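Local coordinates for protein putative alpha-N-acetylgalactosaminidase (Bacillus halodurans C-125, PDB 3CC1) that probably hydrolyses terminal alpha-linked N-acetylgalactosamine from glycoconjugates as a retaining-type enzyme of the alpha-galactosidase family, at residues S168-Y173 and D179-D184; L172-G177 and Q207-P212; L382-D387 and L427-D432; S404-L409 and Q423-K428. One frame throughout, in Å; residues are numbered along the deposited sequence.

Contact 1: residues S168-Y173 and D179-D184. With IMD (imidazole), chain G.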
loop_
_atom_site.group_PDB
_atom_site.type_symbol
_atom_site.label_atom_id
_atom_site.label_comp_id
_atom_site.label_asym_id
_atom_site.label_seq_id
_atom_site.Cartn_x
_atom_site.Cartn_y
_atom_site.Cartn_z
ATOM N N SER A 168 29.125 -29.022 -19.516
ATOM C CA SER A 168 28.838 -29.569 -20.850
ATOM C C SER A 168 27.910 -28.661 -21.656
ATOM O O SER A 168 28.017 -28.601 -22.862
ATOM C CB SER A 168 28.256 -31.000 -20.775
ATOM O OG SER A 168 26.846 -31.035 -20.523
ATOM N N LEU A 169 27.006 -27.937 -20.991
ATOM C CA LEU A 169 26.074 -27.050 -21.746
ATOM C C LEU A 169 26.843 -25.858 -22.284
ATOM O O LEU A 169 26.711 -25.466 -23.446
ATOM C CB LEU A 169 24.926 -26.555 -20.849
ATOM C CG LEU A 169 23.932 -27.574 -20.292
ATOM C CD1 LEU A 169 22.789 -26.787 -19.667
ATOM C CD2 LEU A 169 23.424 -28.516 -21.394
ATOM N N PHE A 170 27.655 -25.269 -21.427
ATOM C CA PHE A 170 28.411 -24.065 -21.806
ATOM C C PHE A 170 29.547 -24.371 -22.792
ATOM O O PHE A 170 29.855 -23.549 -23.647
ATOM C CB PHE A 170 28.839 -23.270 -20.585
ATOM C CG PHE A 170 27.671 -22.535 -19.964
ATOM C CD1 PHE A 170 27.270 -21.315 -20.485
ATOM C CD2 PHE A 170 26.894 -23.133 -18.981
ATOM C CE1 PHE A 170 26.158 -20.659 -19.981
ATOM C CE2 PHE A 170 25.761 -22.496 -18.469
ATOM C CZ PHE A 170 25.391 -21.256 -18.973
ATOM N N GLU A 171 30.070 -25.590 -22.757
ATOM C CA GLU A 171 30.947 -26.059 -23.842
ATOM C C GLU A 171 30.212 -26.108 -25.164
ATOM O O GLU A 171 30.725 -25.669 -26.193
ATOM C CB GLU A 171 31.523 -27.433 -23.530
ATOM C CG GLU A 171 32.618 -27.409 -22.489
ATOM C CD GLU A 171 32.941 -28.815 -21.923
ATOM O OE1 GLU A 171 32.509 -29.840 -22.544
ATOM O OE2 GLU A 171 33.619 -28.880 -20.848
ATOM N N LEU A 172 28.999 -26.644 -25.152
ATOM C CA LEU A 172 28.177 -26.685 -26.355
ATOM C C LEU A 172 27.895 -25.276 -26.904
ATOM O O LEU A 172 28.034 -25.001 -28.108
ATOM C CB LEU A 172 26.870 -27.440 -26.084
ATOM C CG LEU A 172 25.967 -27.722 -27.275
ATOM C CD1 LEU A 172 26.724 -28.481 -28.415
ATOM C CD2 LEU A 172 24.749 -28.509 -26.757
ATOM N N TYR A 173 27.514 -24.377 -26.016
ATOM C CA TYR A 173 27.182 -23.018 -26.406
ATOM C C TYR A 173 28.439 -22.309 -26.941
ATOM O O TYR A 173 28.359 -21.534 -27.896
ATOM C CB TYR A 173 26.517 -22.237 -25.256
ATOM C CG TYR A 173 25.283 -22.909 -24.691
ATOM C CD1 TYR A 173 24.517 -23.747 -25.478
ATOM C CD2 TYR A 173 24.903 -22.719 -23.367
ATOM C CE1 TYR A 173 23.402 -24.398 -24.964
ATOM C CE2 TYR A 173 23.787 -23.388 -22.825
ATOM C CZ TYR A 173 23.039 -24.211 -23.627
ATOM O OH TYR A 173 21.913 -24.850 -23.165
ATOM N N ASP A 179 27.384 -15.754 -27.512
ATOM C CA ASP A 179 28.050 -14.629 -26.810
ATOM C C ASP A 179 27.353 -14.180 -25.537
ATOM O O ASP A 179 27.934 -13.472 -24.715
ATOM C CB ASP A 179 28.171 -13.419 -27.761
ATOM C CG ASP A 179 28.795 -13.803 -29.066
ATOM O OD1 ASP A 179 29.929 -14.335 -29.017
ATOM O OD2 ASP A 179 28.132 -13.674 -30.118
ATOM N N PHE A 180 26.101 -14.598 -25.404
ATOM C CA PHE A 180 25.213 -14.175 -24.334
ATOM C C PHE A 180 24.239 -15.319 -23.998
ATOM O O PHE A 180 23.590 -15.895 -24.879
ATOM C CB PHE A 180 24.480 -12.917 -24.817
ATOM C CG PHE A 180 23.403 -12.392 -23.906
ATOM C CD1 PHE A 180 22.103 -12.880 -23.974
ATOM C CD2 PHE A 180 23.646 -11.330 -23.081
ATOM C CE1 PHE A 180 21.083 -12.350 -23.159
ATOM C CE2 PHE A 180 22.631 -10.807 -22.261
ATOM C CZ PHE A 180 21.350 -11.317 -22.320
ATOM N N VAL A 181 24.134 -15.630 -22.714
ATOM C CA VAL A 181 23.160 -16.616 -22.199
ATOM C C VAL A 181 22.365 -15.986 -21.022
ATOM O O VAL A 181 22.958 -15.503 -20.039
ATOM C CB VAL A 181 23.833 -17.930 -21.762
ATOM C CG1 VAL A 181 22.795 -18.865 -21.155
ATOM C CG2 VAL A 181 24.538 -18.628 -22.942
ATOM N N LYS A 182 21.035 -15.937 -21.165
ATOM C CA LYS A 182 20.146 -15.562 -20.066
ATOM C C LYS A 182 19.490 -16.830 -19.526
ATOM O O LYS A 182 18.931 -17.610 -20.288
ATOM C CB LYS A 182 19.065 -14.578 -20.519
ATOM C CG LYS A 182 18.111 -14.132 -19.381
ATOM C CD LYS A 182 17.814 -12.650 -19.417
ATOM C CE LYS A 182 16.947 -12.231 -18.174
ATOM N N VAL A 183 19.568 -17.034 -18.215
ATOM C CA VAL A 183 18.936 -18.201 -17.593
ATOM C C VAL A 183 17.600 -17.747 -16.992
ATOM O O VAL A 183 17.535 -16.831 -16.151
ATOM C CB VAL A 183 19.845 -18.845 -16.542
ATOM C CG1 VAL A 183 19.265 -20.191 -16.047
ATOM C CG2 VAL A 183 21.284 -18.970 -17.099
ATOM N N ASP A 184 16.529 -18.382 -17.480
ATOM C CA ASP A 184 15.183 -18.213 -16.927
ATOM C C ASP A 184 14.867 -19.296 -15.877
ATOM O O ASP A 184 15.552 -20.338 -15.783
ATOM C CB ASP A 184 14.171 -18.190 -18.081
ATOM C CG ASP A 184 14.369 -16.941 -19.025
ATOM O OD1 ASP A 184 14.636 -15.815 -18.522
ATOM O OD2 ASP A 184 14.224 -17.051 -20.244
HETATM N N1 IMD G . 9.238 -15.493 -20.192
HETATM C C2 IMD G . 10.467 -16.063 -20.086
HETATM N N3 IMD G . 11.133 -15.853 -21.251
HETATM C C4 IMD G . 10.319 -15.172 -22.077
HETATM C C5 IMD G . 9.132 -14.936 -21.410
#
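Val181 pushes its two methyl groups at a pair of aromatic rings, those of Phe170 and Tyr173, on the helix that precedes its strand. With CG1 anti to the backbone N (chi1 176°), the isopropyl head spreads across the outer corner of the Phe170 ring. CE1 of Phe170 lies 3.9 Å from Val181 CG2 and 4.0 Å from Val181 CG1, so one ring carbon meets both branches. The branch CG2 also serves the second ring, 4.1 Å from Tyr173 CD2, where the two side chains run at roughly a right angle to each other. The rings themselves are packed edge-to-face: Tyr173 brings CD2 4.0 Å above the plane of the Phe170 ring, near its rim. One turn back, the carbonyl oxygen of Leu169 lies over a face of Tyr173. The contact is wholly apolar, and an alanine in place of Val181 would probably leave Phe170 CE1 and Tyr173 CD2 without the methyls they rest on and open a gap between helix and strand. At the far end of the strand, where active sites of TIM barrels lie, Asp184 OD2 takes a weak hydrogen bond from N3 of an imidazole, probably a crystallisation component, and another bond from His113. Helix 162-175 thus lies against the parallel sheet, with Tyr173 reaching Ile112 and Ile114 of strand 109-115, while Phe170 is also packed against Ile202, Ala205 and Ile206 of helix 196-208; strand 180-184 runs between strands 109-115 and 214-216.

Contact 2: residues L172-G177 and Q207-P212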
loop_
_atom_site.group_PDB
_atom_site.type_symbol
_atom_site.label_atom_id
_atom_site.label_comp_id
_atom_site.label_asym_id
_atom_site.label_seq_id
_atom_site.Cartn_x
_atom_site.Cartn_y
_atom_site.Cartn_z
ATOM N N LEU A 172 28.999 -26.644 -25.152
ATOM C CA LEU A 172 28.177 -26.685 -26.355
ATOM C C LEU A 172 27.895 -25.276 -26.904
ATOM O O LEU A 172 28.034 -25.001 -28.108
ATOM C CB LEU A 172 26.870 -27.440 -26.084
ATOM C CG LEU A 172 25.967 -27.722 -27.275
ATOM C CD1 LEU A 172 26.724 -28.481 -28.415
ATOM C CD2 LEU A 172 24.749 -28.509 -26.757
ATOM N N TYR A 173 27.514 -24.377 -26.016
ATOM C CA TYR A 173 27.182 -23.018 -26.406
ATOM C C TYR A 173 28.439 -22.309 -26.941
ATOM O O TYR A 173 28.359 -21.534 -27.896
ATOM C CB TYR A 173 26.517 -22.237 -25.256
ATOM C CG TYR A 173 25.283 -22.909 -24.691
ATOM C CD1 TYR A 173 24.517 -23.747 -25.478
ATOM C CD2 TYR A 173 24.903 -22.719 -23.367
ATOM C CE1 TYR A 173 23.402 -24.398 -24.964
ATOM C CE2 TYR A 173 23.787 -23.388 -22.825
ATOM C CZ TYR A 173 23.039 -24.211 -23.627
ATOM O OH TYR A 173 21.913 -24.850 -23.165
ATOM N N ALA A 174 29.593 -22.573 -26.330
ATOM C CA ALA A 174 30.859 -22.006 -26.818
ATOM C C ALA A 174 31.157 -22.524 -28.223
ATOM O O ALA A 174 31.594 -21.771 -29.102
ATOM C CB ALA A 174 32.015 -22.300 -25.873
ATOM N N GLN A 175 30.896 -23.811 -28.412
ATOM C CA GLN A 175 31.056 -24.476 -29.689
ATOM C C GLN A 175 30.220 -23.752 -30.731
ATOM O O GLN A 175 30.698 -23.446 -31.823
ATOM C CB GLN A 175 30.594 -25.938 -29.577
ATOM C CG GLN A 175 30.854 -26.780 -30.806
ATOM C CD GLN A 175 30.242 -28.169 -30.707
ATOM O OE1 GLN A 175 29.431 -28.566 -31.545
ATOM N NE2 GLN A 175 30.641 -28.918 -29.686
ATOM N N TRP A 176 28.986 -23.437 -30.347
ATOM C CA TRP A 176 28.033 -22.763 -31.236
ATOM C C TRP A 176 28.334 -21.270 -31.464
ATOM O O TRP A 176 27.655 -20.606 -32.230
ATOM C CB TRP A 176 26.600 -22.881 -30.727
ATOM C CG TRP A 176 26.054 -24.239 -30.719
ATOM C CD1 TRP A 176 26.488 -25.293 -31.440
ATOM C CD2 TRP A 176 24.888 -24.679 -30.015
ATOM N NE1 TRP A 176 25.702 -26.388 -31.187
ATOM C CE2 TRP A 176 24.709 -26.034 -30.318
ATOM C CE3 TRP A 176 23.991 -24.053 -29.148
ATOM C CZ2 TRP A 176 23.675 -26.790 -29.774
ATOM C CZ3 TRP A 176 22.976 -24.785 -28.617
ATOM C CH2 TRP A 176 22.827 -26.154 -28.923
ATOM N N GLY A 177 29.348 -20.741 -30.792
ATOM C CA GLY A 177 29.675 -19.325 -30.927
ATOM C C GLY A 177 28.720 -18.355 -30.246
ATOM O O GLY A 177 28.580 -17.198 -30.677
ATOM N N GLN A 207 32.315 -19.756 -16.875
ATOM C CA GLN A 207 33.682 -19.271 -16.688
ATOM C C GLN A 207 34.698 -20.278 -17.221
ATOM O O GLN A 207 35.774 -19.906 -17.643
ATOM C CB GLN A 207 33.975 -18.942 -15.220
ATOM C CG GLN A 207 33.511 -17.521 -14.801
ATOM N N ALA A 208 34.346 -21.550 -17.235
ATOM C CA ALA A 208 35.284 -22.586 -17.660
ATOM C C ALA A 208 35.139 -22.959 -19.147
ATOM O O ALA A 208 35.881 -23.790 -19.647
ATOM C CB ALA A 208 35.115 -23.819 -16.809
ATOM N N CYS A 209 34.201 -22.358 -19.867
ATOM C CA CYS A 209 33.841 -22.903 -21.186
ATOM C C CYS A 209 34.782 -22.472 -22.314
ATOM O O CYS A 209 34.617 -22.868 -23.463
ATOM C CB CYS A 209 32.410 -22.515 -21.538
ATOM S SG CYS A 209 32.275 -20.846 -22.123
ATOM N N GLY A 210 35.710 -21.596 -22.006
ATOM C CA GLY A 210 36.719 -21.219 -22.969
ATOM C C GLY A 210 36.332 -20.199 -24.020
ATOM O O GLY A 210 37.083 -19.976 -24.971
ATOM N N ARG A 211 35.175 -19.585 -23.868
ATOM C CA ARG A 211 34.754 -18.525 -24.792
ATOM C C ARG A 211 34.163 -17.355 -24.018
ATOM O O ARG A 211 33.300 -17.558 -23.184
ATOM C CB ARG A 211 33.710 -19.052 -25.780
ATOM C CG ARG A 211 33.151 -17.986 -26.677
ATOM C CD ARG A 211 32.056 -18.492 -27.583
ATOM N NE ARG A 211 31.618 -17.416 -28.465
ATOM C CZ ARG A 211 32.258 -17.065 -29.584
ATOM N NH1 ARG A 211 33.331 -17.729 -29.961
ATOM N NH2 ARG A 211 31.835 -16.069 -30.338
ATOM N N PRO A 212 34.611 -16.126 -24.296
ATOM C CA PRO A 212 33.986 -14.990 -23.618
ATOM C C PRO A 212 32.500 -14.955 -23.887
ATOM O O PRO A 212 32.054 -15.036 -25.038
ATOM C CB PRO A 212 34.668 -13.776 -24.247
ATOM C CG PRO A 212 35.939 -14.321 -24.821
ATOM C CD PRO A 212 35.647 -15.705 -25.248
HETATM O O HOH W 1 34.700 -20.287 -29.184
#
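Arg211 lays its long side chain along the end of helix 162-175, touching Ala174 with its root and Gly177 with its head. The chain is fully extended from CA to NE, its CG anti to the backbone N (chi1 175°), which carries CD to 3.6 Å from Ala174 O. A turn at chi4 (81°) then sets the guanidinium flat over the backbone of the glycine, whose CA sits 3.6 Å above its plane and over its centre. That glycine closes a Schellman motif: Gly177 has positive phi, and its N bonds back to Ala174 O at 3.0 Å. Each nitrogen of the head has a partner: NE binds Val178 O, NH2 forms a salt bridge with Asp179, and NH1 gives a hydrogen bond of 3.0 Å to water 1, which lies at the edge of the group and in its plane and bonds weakly to Ala174 O. A leucine in place of Arg211 would probably leave Asp179 without its salt-bridge mate and Val178 O without this donor. Nearer the backbone, Ala174 CB touches both Arg211 CB, at 3.7 Å, and Cys209 O, at 3.6 Å. Cys209 SG, turned between its own N and carbonyl carbon (chi1 79°), comes within 4.0 Å of Ala174 CB and weakly accepts the N-H of Arg211.

Contact 3: residues L382-D387 and L427-D432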
loop_
_atom_site.group_PDB
_atom_site.type_symbol
_atom_site.label_atom_id
_atom_site.label_comp_id
_atom_site.label_asym_id
_atom_site.label_seq_id
_atom_site.Cartn_x
_atom_site.Cartn_y
_atom_site.Cartn_z
ATOM N N LEU A 382 4.957 19.281 -12.973
ATOM C CA LEU A 382 6.142 18.743 -12.307
ATOM C C LEU A 382 7.163 19.840 -12.017
ATOM O O LEU A 382 7.405 20.681 -12.849
ATOM C CB LEU A 382 6.757 17.624 -13.145
ATOM C CG LEU A 382 6.061 16.381 -12.581
ATOM C CD1 LEU A 382 4.743 16.141 -13.292
ATOM C CD2 LEU A 382 6.977 15.285 -12.616
ATOM N N GLN A 383 7.732 19.804 -10.816
ATOM C CA GLN A 383 8.695 20.801 -10.370
ATOM C C GLN A 383 10.062 20.163 -10.201
ATOM O O GLN A 383 10.196 18.968 -9.946
ATOM C CB GLN A 383 8.350 21.379 -8.997
ATOM C CG GLN A 383 6.920 21.800 -8.733
ATOM C CD GLN A 383 6.610 23.259 -9.057
ATOM O OE1 GLN A 383 7.474 24.164 -8.960
ATOM N NE2 GLN A 383 5.339 23.506 -9.421
ATOM N N PHE A 384 11.067 21.010 -10.247
ATOM C CA PHE A 384 12.404 20.580 -10.019
ATOM C C PHE A 384 13.268 21.759 -9.601
ATOM O O PHE A 384 13.083 22.878 -10.086
ATOM C CB PHE A 384 12.886 19.854 -11.300
ATOM C CG PHE A 384 14.318 19.915 -11.501
ATOM C CD1 PHE A 384 15.142 19.125 -10.770
ATOM C CD2 PHE A 384 14.836 20.750 -12.429
ATOM C CE1 PHE A 384 16.489 19.219 -10.927
ATOM C CE2 PHE A 384 16.167 20.862 -12.597
ATOM C CZ PHE A 384 17.001 20.109 -11.835
ATOM N N ARG A 385 14.186 21.512 -8.669
ATOM C CA ARG A 385 15.195 22.510 -8.250
ATOM C C ARG A 385 16.579 21.909 -8.277
ATOM O O ARG A 385 16.783 20.707 -8.064
ATOM C CB ARG A 385 14.929 23.031 -6.822
ATOM C CG ARG A 385 13.586 23.659 -6.567
ATOM C CD ARG A 385 13.469 24.067 -5.060
ATOM N NE ARG A 385 13.880 22.969 -4.205
ATOM C CZ ARG A 385 13.094 21.990 -3.766
ATOM N NH1 ARG A 385 11.804 21.982 -4.046
ATOM N NH2 ARG A 385 13.619 20.996 -3.089
ATOM N N LEU A 386 17.543 22.757 -8.555
ATOM C CA LEU A 386 18.941 22.324 -8.646
ATOM C C LEU A 386 19.457 21.661 -7.361
ATOM O O LEU A 386 20.305 20.776 -7.405
ATOM C CB LEU A 386 19.838 23.495 -9.073
ATOM C CG LEU A 386 19.619 23.961 -10.523
ATOM C CD1 LEU A 386 20.445 25.252 -10.878
ATOM C CD2 LEU A 386 19.934 22.832 -11.548
ATOM N N ASP A 387 18.951 22.095 -6.214
ATOM C CA ASP A 387 19.392 21.536 -4.917
ATOM C C ASP A 387 19.072 20.051 -4.765
ATOM O O ASP A 387 19.646 19.376 -3.947
ATOM C CB ASP A 387 18.869 22.350 -3.706
ATOM C CG ASP A 387 17.344 22.586 -3.722
ATOM O OD1 ASP A 387 16.578 21.615 -3.579
ATOM O OD2 ASP A 387 16.930 23.756 -3.859
ATOM N N LEU A 427 15.502 15.825 -19.264
ATOM C CA LEU A 427 16.261 17.066 -19.328
ATOM C C LEU A 427 17.755 16.799 -19.244
ATOM O O LEU A 427 18.211 15.899 -18.520
ATOM C CB LEU A 427 15.872 18.021 -18.195
ATOM C CG LEU A 427 14.396 18.383 -17.985
ATOM C CD1 LEU A 427 14.172 18.939 -16.611
ATOM C CD2 LEU A 427 13.961 19.400 -19.029
ATOM N N LYS A 428 18.493 17.572 -20.031
ATOM C CA LYS A 428 19.939 17.735 -19.826
ATOM C C LYS A 428 20.190 19.072 -19.183
ATOM O O LYS A 428 19.682 20.096 -19.639
ATOM C CB LYS A 428 20.713 17.655 -21.140
ATOM C CG LYS A 428 22.233 17.827 -20.966
ATOM C CD LYS A 428 23.013 17.443 -22.199
ATOM C CE LYS A 428 23.104 18.536 -23.233
ATOM N NZ LYS A 428 23.857 18.037 -24.447
ATOM N N LEU A 429 20.986 19.053 -18.120
ATOM C CA LEU A 429 21.371 20.247 -17.416
ATOM C C LEU A 429 22.823 20.489 -17.723
ATOM O O LEU A 429 23.674 19.700 -17.302
ATOM C CB LEU A 429 21.215 20.061 -15.903
ATOM C CG LEU A 429 19.841 20.005 -15.249
ATOM C CD1 LEU A 429 18.970 19.013 -15.934
ATOM C CD2 LEU A 429 19.949 19.671 -13.786
ATOM N N SER A 430 23.133 21.535 -18.475
ATOM C CA SER A 430 24.544 21.840 -18.700
ATOM C C SER A 430 24.949 23.146 -18.055
ATOM O O SER A 430 24.112 23.983 -17.753
ATOM C CB SER A 430 24.948 21.773 -20.199
ATOM O OG SER A 430 24.041 22.438 -21.039
ATOM N N PRO A 431 26.248 23.306 -17.816
ATOM C CA PRO A 431 26.729 24.499 -17.198
ATOM C C PRO A 431 26.328 25.738 -17.975
ATOM O O PRO A 431 26.291 25.747 -19.208
ATOM C CB PRO A 431 28.247 24.329 -17.180
ATOM C CG PRO A 431 28.559 23.041 -17.813
ATOM C CD PRO A 431 27.311 22.384 -18.241
ATOM N N ASP A 432 25.979 26.763 -17.230
ATOM C CA ASP A 432 25.575 28.009 -17.811
ATOM C C ASP A 432 26.768 28.580 -18.547
ATOM O O ASP A 432 27.868 28.684 -18.003
ATOM C CB ASP A 432 25.179 28.987 -16.734
ATOM C CG ASP A 432 24.494 30.192 -17.284
ATOM O OD1 ASP A 432 23.647 30.022 -18.196
ATOM O OD2 ASP A 432 24.777 31.296 -16.749
#
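Phe384 points its ring at Leu429 because its CG stands anti to the backbone N (chi1 152°), while Leu386 and Leu429 both hold CG anti to the carbonyl carbon (chi1 -69° and -72°). These settings bring both partners onto a single methyl, CD2 of Leu429. Phe384 comes from the opposite direction and meets it with its far ring carbon, CZ to Leu429 CD2 being 3.6 Å. Leu386 and Leu429 pass each other, running in opposite directions, and CD2 of Leu386 stops 3.9 Å from that methyl. The contact bridges the two layers of the C-terminal beta sandwich, from the end of strand 380-384 to strand 424-431 of the six-stranded sheet, and Val370 and Leu397 add to the packing round it. On the other face of that strand, Lys428 and Ser430 line the pocket of a bound polyethylene glycol, probably from the crystallisation liquor. Within 382-387, Arg385 grips Asp387 side-on, NE lying 3.2 Å from Asp387 OD2 and NH2 3.1 Å from Asp387 OD1, and NH2 also bonds Ile264 O of the second subunit. With no hydrogen bond between the two segments, their meeting rests on buried apolar surface, and the charged pair lies at the subunit boundary instead.

Contact 4: residues S404-L409 and Q423-K428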
loop_
_atom_site.group_PDB
_atom_site.type_symbol
_atom_site.label_atom_id
_atom_site.label_comp_id
_atom_site.label_asym_id
_atom_site.label_seq_id
_atom_site.Cartn_x
_atom_site.Cartn_y
_atom_site.Cartn_z
ATOM N N SER A 404 16.270 20.272 -27.946
ATOM C CA SER A 404 16.046 21.708 -27.976
ATOM C C SER A 404 16.193 22.354 -26.602
ATOM O O SER A 404 16.048 21.724 -25.547
ATOM C CB SER A 404 14.677 22.026 -28.585
ATOM O OG SER A 404 13.639 21.624 -27.712
ATOM N N PHE A 405 16.559 23.610 -26.656
ATOM C CA PHE A 405 16.745 24.437 -25.461
ATOM C C PHE A 405 15.397 24.768 -24.872
ATOM O O PHE A 405 14.483 25.124 -25.586
ATOM C CB PHE A 405 17.479 25.733 -25.827
ATOM C CG PHE A 405 17.680 26.687 -24.681
ATOM C CD1 PHE A 405 18.574 26.397 -23.668
ATOM C CD2 PHE A 405 17.009 27.906 -24.659
ATOM C CE1 PHE A 405 18.781 27.291 -22.628
ATOM C CE2 PHE A 405 17.205 28.803 -23.618
ATOM C CZ PHE A 405 18.096 28.472 -22.591
ATOM N N LEU A 406 15.321 24.689 -23.561
ATOM C CA LEU A 406 14.126 25.076 -22.820
ATOM C C LEU A 406 14.326 26.439 -22.177
ATOM O O LEU A 406 13.686 27.412 -22.564
ATOM C CB LEU A 406 13.833 24.034 -21.730
ATOM C CG LEU A 406 13.437 22.656 -22.259
ATOM C CD1 LEU A 406 13.533 21.588 -21.201
ATOM C CD2 LEU A 406 12.056 22.708 -22.818
ATOM N N GLN A 407 15.218 26.496 -21.193
ATOM C CA GLN A 407 15.499 27.736 -20.449
ATOM C C GLN A 407 16.692 27.575 -19.557
ATOM O O GLN A 407 17.215 26.476 -19.376
ATOM C CB GLN A 407 14.354 28.069 -19.516
ATOM C CG GLN A 407 14.158 26.992 -18.466
ATOM C CD GLN A 407 13.070 27.327 -17.434
ATOM O OE1 GLN A 407 11.898 27.074 -17.671
ATOM N NE2 GLN A 407 13.473 27.844 -16.275
ATOM N N SER A 408 17.094 28.680 -18.941
ATOM C CA SER A 408 18.132 28.612 -17.937
ATOM C C SER A 408 17.432 28.443 -16.593
ATOM O O SER A 408 16.214 28.656 -16.493
ATOM C CB SER A 408 19.004 29.861 -18.003
ATOM O OG SER A 408 18.337 30.923 -17.368
ATOM N N LEU A 409 18.152 27.955 -15.589
ATOM C CA LEU A 409 17.575 27.746 -14.281
ATOM C C LEU A 409 18.646 28.038 -13.259
ATOM O O LEU A 409 19.732 27.467 -13.335
ATOM C CB LEU A 409 17.070 26.294 -14.140
ATOM C CG LEU A 409 16.369 25.989 -12.814
ATOM C CD1 LEU A 409 14.998 26.726 -12.748
ATOM C CD2 LEU A 409 16.231 24.427 -12.632
ATOM N N GLN A 423 2.902 11.281 -19.452
ATOM C CA GLN A 423 3.949 11.949 -20.190
ATOM C C GLN A 423 5.125 12.264 -19.281
ATOM O O GLN A 423 4.998 12.538 -18.084
ATOM C CB GLN A 423 3.410 13.218 -20.856
ATOM C CG GLN A 423 4.424 13.907 -21.754
ATOM C CD GLN A 423 3.903 15.130 -22.449
ATOM O OE1 GLN A 423 3.260 15.961 -21.854
ATOM N NE2 GLN A 423 4.195 15.247 -23.740
ATOM N N SER A 424 6.303 12.275 -19.879
ATOM C CA SER A 424 7.505 12.547 -19.147
ATOM C C SER A 424 8.392 13.519 -19.945
ATOM O O SER A 424 8.138 13.832 -21.104
ATOM C CB SER A 424 8.283 11.278 -18.846
ATOM O OG SER A 424 8.637 10.605 -20.042
HETATM N N MSE A 425 9.424 13.995 -19.279
HETATM C CA MSE A 425 10.419 14.811 -19.937
HETATM C C MSE A 425 11.795 14.441 -19.461
HETATM O O MSE A 425 12.060 14.389 -18.241
HETATM C CB MSE A 425 10.157 16.259 -19.606
HETATM C CG MSE A 425 11.421 17.050 -19.851
HETATM SE SE MSE A 425 11.406 17.665 -21.704
HETATM C CE MSE A 425 10.551 19.178 -20.858
HETATM N N MSE A 426 12.700 14.227 -20.414
HETATM C CA MSE A 426 14.105 14.021 -20.092
HETATM C C MSE A 426 14.908 15.304 -20.341
HETATM O O MSE A 426 14.943 15.830 -21.461
HETATM C CB MSE A 426 14.667 12.847 -20.895
HETATM C CG MSE A 426 16.124 12.565 -20.622
HETATM SE SE MSE A 426 16.429 11.784 -18.891
HETATM C CE MSE A 426 16.214 9.883 -19.325
ATOM N N LEU A 427 15.502 15.825 -19.264
ATOM C CA LEU A 427 16.261 17.066 -19.328
ATOM C C LEU A 427 17.755 16.799 -19.244
ATOM O O LEU A 427 18.211 15.899 -18.520
ATOM C CB LEU A 427 15.872 18.021 -18.195
ATOM C CG LEU A 427 14.396 18.383 -17.985
ATOM C CD1 LEU A 427 14.172 18.939 -16.611
ATOM C CD2 LEU A 427 13.961 19.400 -19.029
ATOM N N LYS A 428 18.493 17.572 -20.031
ATOM C CA LYS A 428 19.939 17.735 -19.826
ATOM C C LYS A 428 20.190 19.072 -19.183
ATOM O O LYS A 428 19.682 20.096 -19.639
ATOM C CB LYS A 428 20.713 17.655 -21.140
ATOM C CG LYS A 428 22.233 17.827 -20.966
ATOM C CD LYS A 428 23.013 17.443 -22.199
ATOM C CE LYS A 428 23.104 18.536 -23.233
ATOM N NZ LYS A 428 23.857 18.037 -24.447
#
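Leu406 reaches from the edge strand 404-409 toward Met425 and Leu427, and it does so from a classic beta bulge, in which Leu406 and Gln407 both face Leu397. The six-stranded sheet of the C-terminal sandwich places strand 395-399 between the two segments, so side chains alone make this contact over their middle neighbour. The buried part meets tip to tip: Leu406 CD1 lies 3.8 Å from CE, the terminal methyl of Met425 (modelled as selenomethionine). The chain of Met425 is bent at chi2 (90°) and chi3 (91°), which curls that methyl round toward the leucine. Leu427 crosses Leu406 at about a right angle, but CD1 of Leu406 and CD2 of Leu427 are modelled too close together, so the exact position of CD1 is doubtful. Met425 and Leu427 are buried, backed by Ile417 and Phe415 of the facing layer, whereas Leu406 itself remains partly open to solvent. The outer side of the edge strand faces solvent: Phe405 and Ser408 are exposed, and the ring of Phe405 lies over its own strand, with Gln407 N 3.7 Å above its face. Gln407 runs beside its own strand, its NE2 donating to Ser408 O at 2.9 Å with an N-H...O angle of 158°.

How the contacts relate
Following the chain, contact 1 closes the short turn from helix 162-175 into strand 180-184. Contact 2 starts from the same helix, sharing Leu172 and Tyr173, and closes the longer excursion through strand 180-184 and helix 196-208, so the strand of contact 1 lies within its loop; Cys209 also packs on the backbone of Phe170. Both belong to the barrel domain. About 43 to 46 Å away, between centres, the other pair ties the beta sandwich. Contact 4, joining 404-409 to 423-428, nests inside contact 3, and both end on strand 424-431. They touch where Phe384 and Leu386 pack on Leu409. The two pairs follow in series, without crossing.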